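Local coordinates for Dna-binding protein RAP1 (PDB 4BJT), which binds DNA as a repressor and activator at telomeres and promoters, its C-terminal domain docking partners such as the Rap1-binding module of Rif1, at residues D76-L81 / R142-M147; F83-T88 / M92-E97. One frame throughout, in Å; residues are numbered along the deposited sequence. Where two conformers were deposited one is given.

Interaction 1: D76-L81 / R142-M147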
loop_
_atom_site.group_PDB
_atom_site.type_symbol
_atom_site.label_atom_id
_atom_site.label_comp_id
_atom_site.label_asym_id
_atom_site.label_seq_id
_atom_site.Cartn_x
_atom_site.Cartn_y
_atom_site.Cartn_z
ATOM N N ASP C 76 9.576 -3.762 14.406
ATOM C CA ASP C 76 9.747 -2.342 14.094
ATOM C C ASP C 76 8.645 -1.824 13.192
ATOM O O ASP C 76 8.516 -0.610 13.077
ATOM C CB ASP C 76 11.105 -2.001 13.494
ATOM C CG ASP C 76 11.340 -2.634 12.191
ATOM O OD1 ASP C 76 11.297 -3.843 12.141
ATOM O OD2 ASP C 76 11.540 -1.898 11.197
ATOM N N LEU C 77 7.853 -2.722 12.558
ATOM C CA LEU C 77 6.744 -2.358 11.675
ATOM C C LEU C 77 5.358 -2.613 12.273
ATOM O O LEU C 77 4.412 -1.902 11.950
ATOM C CB LEU C 77 6.856 -3.160 10.384
ATOM C CG LEU C 77 8.129 -2.933 9.561
ATOM C CD1 LEU C 77 8.156 -3.888 8.377
ATOM C CD2 LEU C 77 8.225 -1.507 9.086
ATOM N N PHE C 78 5.253 -3.622 13.149
ATOM C CA PHE C 78 3.987 -4.062 13.726
ATOM C C PHE C 78 4.019 -4.094 15.220
ATOM O O PHE C 78 5.058 -4.377 15.838
ATOM C CB PHE C 78 3.653 -5.451 13.207
ATOM C CG PHE C 78 3.450 -5.508 11.712
ATOM C CD1 PHE C 78 2.218 -5.222 11.154
ATOM C CD2 PHE C 78 4.490 -5.855 10.869
ATOM C CE1 PHE C 78 2.013 -5.340 9.783
ATOM C CE2 PHE C 78 4.308 -5.897 9.490
ATOM C CZ PHE C 78 3.065 -5.661 8.955
ATOM N N LEU C 79 2.853 -3.825 15.808
ATOM C CA LEU C 79 2.638 -3.804 17.251
ATOM C C LEU C 79 2.277 -5.179 17.752
ATOM O O LEU C 79 1.894 -6.063 16.973
ATOM C CB LEU C 79 1.482 -2.831 17.564
ATOM C CG LEU C 79 1.817 -1.372 17.317
ATOM C CD1 LEU C 79 0.628 -0.605 16.836
ATOM C CD2 LEU C 79 2.408 -0.736 18.525
ATOM N N PRO C 80 2.316 -5.388 19.092
ATOM C CA PRO C 80 1.980 -6.713 19.619
ATOM C C PRO C 80 0.620 -7.260 19.149
ATOM O O PRO C 80 0.519 -8.454 18.890
ATOM C CB PRO C 80 2.050 -6.509 21.136
ATOM C CG PRO C 80 3.037 -5.414 21.301
ATOM C CD PRO C 80 2.820 -4.490 20.141
ATOM N N LEU C 81 -0.408 -6.396 18.954
ATOM C CA LEU C 81 -1.720 -6.856 18.520
ATOM C C LEU C 81 -1.650 -7.647 17.206
ATOM O O LEU C 81 -2.337 -8.656 17.054
ATOM C CB LEU C 81 -2.684 -5.658 18.376
ATOM C CG LEU C 81 -4.096 -5.972 17.869
ATOM C CD1 LEU C 81 -4.867 -6.799 18.885
ATOM C CD2 LEU C 81 -4.861 -4.691 17.652
ATOM N N ARG C 142 -3.286 -5.233 -1.209
ATOM C CA ARG C 142 -2.292 -5.631 -2.174
ATOM C C ARG C 142 -0.878 -5.428 -1.603
ATOM O O ARG C 142 0.018 -6.240 -1.829
ATOM C CB ARG C 142 -2.472 -4.737 -3.432
ATOM C CG ARG C 142 -1.619 -5.166 -4.549
ATOM C CD ARG C 142 -1.840 -4.311 -5.800
ATOM N NE ARG C 142 -3.208 -4.420 -6.299
ATOM C CZ ARG C 142 -3.645 -3.846 -7.425
ATOM N NH1 ARG C 142 -2.850 -3.053 -8.123
ATOM N NH2 ARG C 142 -4.893 -4.036 -7.838
ATOM N N TYR C 143 -0.666 -4.313 -0.908
ATOM C CA TYR C 143 0.637 -4.010 -0.335
ATOM C C TYR C 143 1.043 -5.125 0.605
ATOM O O TYR C 143 2.123 -5.697 0.455
ATOM C CB TYR C 143 0.610 -2.656 0.381
ATOM C CG TYR C 143 1.978 -2.203 0.848
ATOM C CD1 TYR C 143 2.592 -2.789 1.955
ATOM C CD2 TYR C 143 2.701 -1.257 0.131
ATOM C CE1 TYR C 143 3.864 -2.408 2.357
ATOM C CE2 TYR C 143 3.952 -0.822 0.562
ATOM C CZ TYR C 143 4.537 -1.403 1.667
ATOM O OH TYR C 143 5.786 -0.958 2.026
ATOM N N PHE C 144 0.183 -5.462 1.556
ATOM C CA PHE C 144 0.557 -6.506 2.542
ATOM C C PHE C 144 0.676 -7.887 1.934
ATOM O O PHE C 144 1.617 -8.605 2.261
ATOM C CB PHE C 144 -0.414 -6.512 3.725
ATOM C CG PHE C 144 -0.234 -5.311 4.606
ATOM C CD1 PHE C 144 0.875 -5.190 5.409
ATOM C CD2 PHE C 144 -1.141 -4.274 4.585
ATOM C CE1 PHE C 144 1.066 -4.057 6.196
ATOM C CE2 PHE C 144 -0.929 -3.128 5.356
ATOM C CZ PHE C 144 0.170 -3.036 6.157
ATOM N N LEU C 145 -0.245 -8.292 1.039
ATOM C CA LEU C 145 -0.124 -9.627 0.460
ATOM C C LEU C 145 1.188 -9.792 -0.260
ATOM O O LEU C 145 1.817 -10.841 -0.160
ATOM C CB LEU C 145 -1.256 -9.916 -0.517
ATOM C CG LEU C 145 -2.637 -10.112 0.100
ATOM C CD1 LEU C 145 -3.737 -9.967 -0.970
ATOM C CD2 LEU C 145 -2.733 -11.464 0.812
ATOM N N ASN C 146 1.590 -8.775 -1.049
ATOM C CA ASN C 146 2.820 -8.869 -1.830
ATOM C C ASN C 146 4.057 -8.725 -0.953
ATOM O O ASN C 146 5.024 -9.449 -1.142
ATOM C CB ASN C 146 2.790 -7.898 -3.005
ATOM C CG ASN C 146 1.835 -8.400 -4.061
ATOM O OD1 ASN C 146 2.217 -9.156 -4.944
ATOM N ND2 ASN C 146 0.594 -8.034 -3.960
ATOM N N MET C 147 4.021 -7.848 0.043
ATOM C CA MET C 147 5.100 -7.718 1.015
ATOM C C MET C 147 5.348 -9.059 1.690
ATOM O O MET C 147 6.481 -9.526 1.793
ATOM C CB MET C 147 4.706 -6.665 2.066
ATOM C CG MET C 147 5.715 -6.539 3.224
ATOM S SD MET C 147 4.918 -5.577 4.527
ATOM C CE MET C 147 6.163 -5.591 5.872
#
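Leu77 and Met147 meet tip to tip, the methyl CD1 of the leucine lying 3.6 Å from the terminal CE of the methionine. Met147 spans the gap from its helix because its chain is fully drawn out: CG stands anti to the backbone N (chi1 174°), and the two following torsions are also extended, carrying the S-methyl group far from the backbone. The same CE reaches the rim of the Phe78 ring, 4.1 Å from CE2 and near the ring plane. Further round that rim, CZ of Phe78 lies 3.8 Å from CE1 of Phe144, where the two side chains slide past each other in opposite directions. The side chain of Phe144 does not start out toward the loop; its first torsion (chi1 -71°) sets CG anti to the carbonyl carbon, and the end of the ring comes nearer. Nothing polar joins the segments; with the nearest CA atoms, those of Leu77 and Phe144, 11.8 Å apart, contact rests entirely on side-chain ends. With an alanine at Phe78, the end of Phe144 and one flank of the Met147 methyl would probably each lose a neighbour on the loop side. The contact joins the loop leading into helix 80-83 to helix 140-150. Helix 123-132 joins in through Phe125, which touches both Leu77 and Met147, while helix 88-99 supplies Phe91, edge-to-face with Phe144.

Interaction 2: F83-T88 / M92-E97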
loop_
_atom_site.group_PDB
_atom_site.type_symbol
_atom_site.label_atom_id
_atom_site.label_comp_id
_atom_site.label_asym_id
_atom_site.label_seq_id
_atom_site.Cartn_x
_atom_site.Cartn_y
_atom_site.Cartn_z
ATOM N N PHE C 83 0.670 -9.591 16.042
ATOM C CA PHE C 83 1.172 -10.961 16.242
ATOM C C PHE C 83 0.159 -11.887 16.918
ATOM O O PHE C 83 0.398 -13.095 16.985
ATOM C CB PHE C 83 2.491 -10.901 16.989
ATOM C CG PHE C 83 3.560 -10.204 16.182
ATOM C CD1 PHE C 83 4.223 -10.861 15.172
ATOM C CD2 PHE C 83 3.860 -8.865 16.401
ATOM C CE1 PHE C 83 5.168 -10.196 14.381
ATOM C CE2 PHE C 83 4.792 -8.193 15.607
ATOM C CZ PHE C 83 5.446 -8.866 14.596
ATOM N N HIS C 84 -0.939 -11.334 17.443
ATOM C CA HIS C 84 -2.012 -12.120 18.034
ATOM C C HIS C 84 -3.040 -12.601 17.020
ATOM O O HIS C 84 -3.867 -13.438 17.370
ATOM C CB HIS C 84 -2.663 -11.384 19.188
ATOM C CG HIS C 84 -1.778 -11.424 20.395
ATOM N ND1 HIS C 84 -0.930 -10.388 20.697
ATOM C CD2 HIS C 84 -1.572 -12.425 21.279
ATOM C CE1 HIS C 84 -0.289 -10.747 21.800
ATOM N NE2 HIS C 84 -0.595 -11.987 22.152
ATOM N N PHE C 85 -2.961 -12.153 15.751
ATOM C CA PHE C 85 -3.824 -12.752 14.720
ATOM C C PHE C 85 -3.412 -14.201 14.554
ATOM O O PHE C 85 -2.258 -14.558 14.746
ATOM C CB PHE C 85 -3.707 -12.027 13.389
ATOM C CG PHE C 85 -4.429 -10.706 13.392
ATOM C CD1 PHE C 85 -5.814 -10.654 13.453
ATOM C CD2 PHE C 85 -3.739 -9.527 13.253
ATOM C CE1 PHE C 85 -6.477 -9.427 13.505
ATOM C CE2 PHE C 85 -4.399 -8.304 13.291
ATOM C CZ PHE C 85 -5.766 -8.253 13.396
ATOM N N GLY C 86 -4.383 -15.061 14.232
ATOM C CA GLY C 86 -4.123 -16.486 14.128
ATOM C C GLY C 86 -3.650 -16.973 12.781
ATOM O O GLY C 86 -3.226 -18.132 12.642
ATOM N N SER C 87 -3.748 -16.111 11.771
ATOM C CA SER C 87 -3.403 -16.465 10.405
ATOM C C SER C 87 -3.321 -15.200 9.570
ATOM O O SER C 87 -3.876 -14.149 9.933
ATOM C CB SER C 87 -4.484 -17.388 9.829
ATOM O OG SER C 87 -5.743 -16.725 9.764
ATOM N N THR C 88 -2.718 -15.320 8.399
ATOM C CA THR C 88 -2.659 -14.196 7.468
ATOM C C THR C 88 -4.070 -13.799 7.050
ATOM O O THR C 88 -4.381 -12.614 6.974
ATOM C CB THR C 88 -1.782 -14.536 6.259
ATOM O OG1 THR C 88 -0.495 -14.846 6.756
ATOM C CG2 THR C 88 -1.707 -13.390 5.249
ATOM N N MET C 92 -5.858 -10.110 7.167
ATOM C CA MET C 92 -6.341 -9.491 5.933
ATOM C C MET C 92 -7.821 -9.170 6.048
ATOM O O MET C 92 -8.257 -8.133 5.560
ATOM C CB MET C 92 -6.107 -10.398 4.709
ATOM C CG MET C 92 -4.650 -10.646 4.403
ATOM S SD MET C 92 -3.675 -9.142 4.055
ATOM C CE MET C 92 -4.568 -8.447 2.772
ATOM N N ASP C 93 -8.595 -10.028 6.674
ATOM C CA ASP C 93 -10.012 -9.781 6.819
ATOM C C ASP C 93 -10.272 -8.598 7.777
ATOM O O ASP C 93 -11.164 -7.796 7.496
ATOM C CB ASP C 93 -10.754 -11.062 7.219
ATOM C CG ASP C 93 -10.760 -12.128 6.112
ATOM O OD1 ASP C 93 -10.294 -11.840 4.994
ATOM O OD2 ASP C 93 -11.099 -13.283 6.404
ATOM N N LYS C 94 -9.450 -8.419 8.842
ATOM C CA LYS C 94 -9.588 -7.242 9.715
ATOM C C LYS C 94 -9.188 -5.977 8.952
ATOM O O LYS C 94 -9.846 -4.949 9.084
ATOM C CB LYS C 94 -8.764 -7.381 11.004
ATOM C CG LYS C 94 -9.091 -6.334 12.045
ATOM C CD LYS C 94 -10.495 -6.528 12.624
ATOM C CE LYS C 94 -10.865 -5.471 13.620
ATOM N NZ LYS C 94 -12.087 -5.845 14.402
ATOM N N LEU C 95 -8.125 -6.065 8.154
ATOM C CA LEU C 95 -7.652 -4.944 7.339
ATOM C C LEU C 95 -8.787 -4.505 6.412
ATOM O O LEU C 95 -9.076 -3.314 6.330
ATOM C CB LEU C 95 -6.402 -5.348 6.564
ATOM C CG LEU C 95 -5.857 -4.290 5.598
ATOM C CD1 LEU C 95 -5.351 -3.061 6.364
ATOM C CD2 LEU C 95 -4.745 -4.855 4.774
ATOM N N HIS C 96 -9.462 -5.476 5.746
ATOM C CA HIS C 96 -10.611 -5.181 4.867
ATOM C C HIS C 96 -11.690 -4.405 5.623
ATOM O O HIS C 96 -12.209 -3.420 5.102
ATOM C CB HIS C 96 -11.215 -6.478 4.298
ATOM C CG HIS C 96 -12.406 -6.258 3.412
ATOM N ND1 HIS C 96 -13.704 -6.393 3.890
ATOM C CD2 HIS C 96 -12.458 -5.872 2.118
ATOM C CE1 HIS C 96 -14.497 -6.121 2.862
ATOM N NE2 HIS C 96 -13.790 -5.798 1.778
ATOM N N GLU C 97 -12.026 -4.844 6.833
ATOM C CA GLU C 97 -13.038 -4.184 7.672
ATOM C C GLU C 97 -12.640 -2.718 7.989
ATOM O O GLU C 97 -13.469 -1.808 7.827
ATOM C CB GLU C 97 -13.264 -5.008 8.954
ATOM C CG GLU C 97 -14.400 -4.555 9.849
ATOM C CD GLU C 97 -14.531 -5.353 11.137
ATOM O OE1 GLU C 97 -13.968 -6.469 11.219
ATOM O OE2 GLU C 97 -15.219 -4.865 12.063
#
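The start of helix 88-99, with the loop that leads into it, is a worked example of an N-terminal helix cap followed by the first helical turn. Ser87 occupies the N-cap position, and its OG accepts from the backbone N of Gln90. One residue on, the Thr88 carbonyl O takes the N-H of Met92 at 2.9 Å, an i to i+4 bond with an N-H...O angle of 163°. The two side chains lie side by side and point the same way, CG2 of Thr88 being 4.1 Å from CG of Met92. With CG2 anti to the backbone N, OG1 (chi1 -59°) sits beside that N and bonds to the carbonyl O of Ile66. Met92 then folds back through successive bends at chi2 and chi3, leading its end away toward Leu145. Before the cap, Phe85 crosses Lys94 at about a right angle, and its CZ rests 3.9 Å from CB of the lysine. The ring therefore meets the aliphatic root of Lys94, whereas NZ runs on toward Glu97, a long salt bridge at 3.7 Å from OE1. The chemistry is divided accordingly: a side chain caps one N-H at the helix start, the bond from Met92 N to Thr88 O begins the regular backbone pairing, and the loop aromatic packs on the stem of Lys94, whose ammonium end may be partly balanced by Glu97.

How the interactions relate
The loop segments of the two contacts flank helix 80-83; interaction 1 packs the leading one on helix 140-150, interaction 2 the following one on helix 88-99. Interaction 1 is the more deeply buried, long-range and wholly apolar; interaction 2 lies farther out, joins near neighbours in sequence and mixes a helical backbone bond with packing against a lysine stem. It is nested within the chain loop that interaction 1 closes, and their centres are about 10 Å apart. The two touch directly: CD2 of Phe144 lies 3.7 Å from CD2 of Leu95, bringing helix 140-150 against helix 88-99, and Phe78 packs on Phe83. Polarity thus enters only at the partly buried helix start.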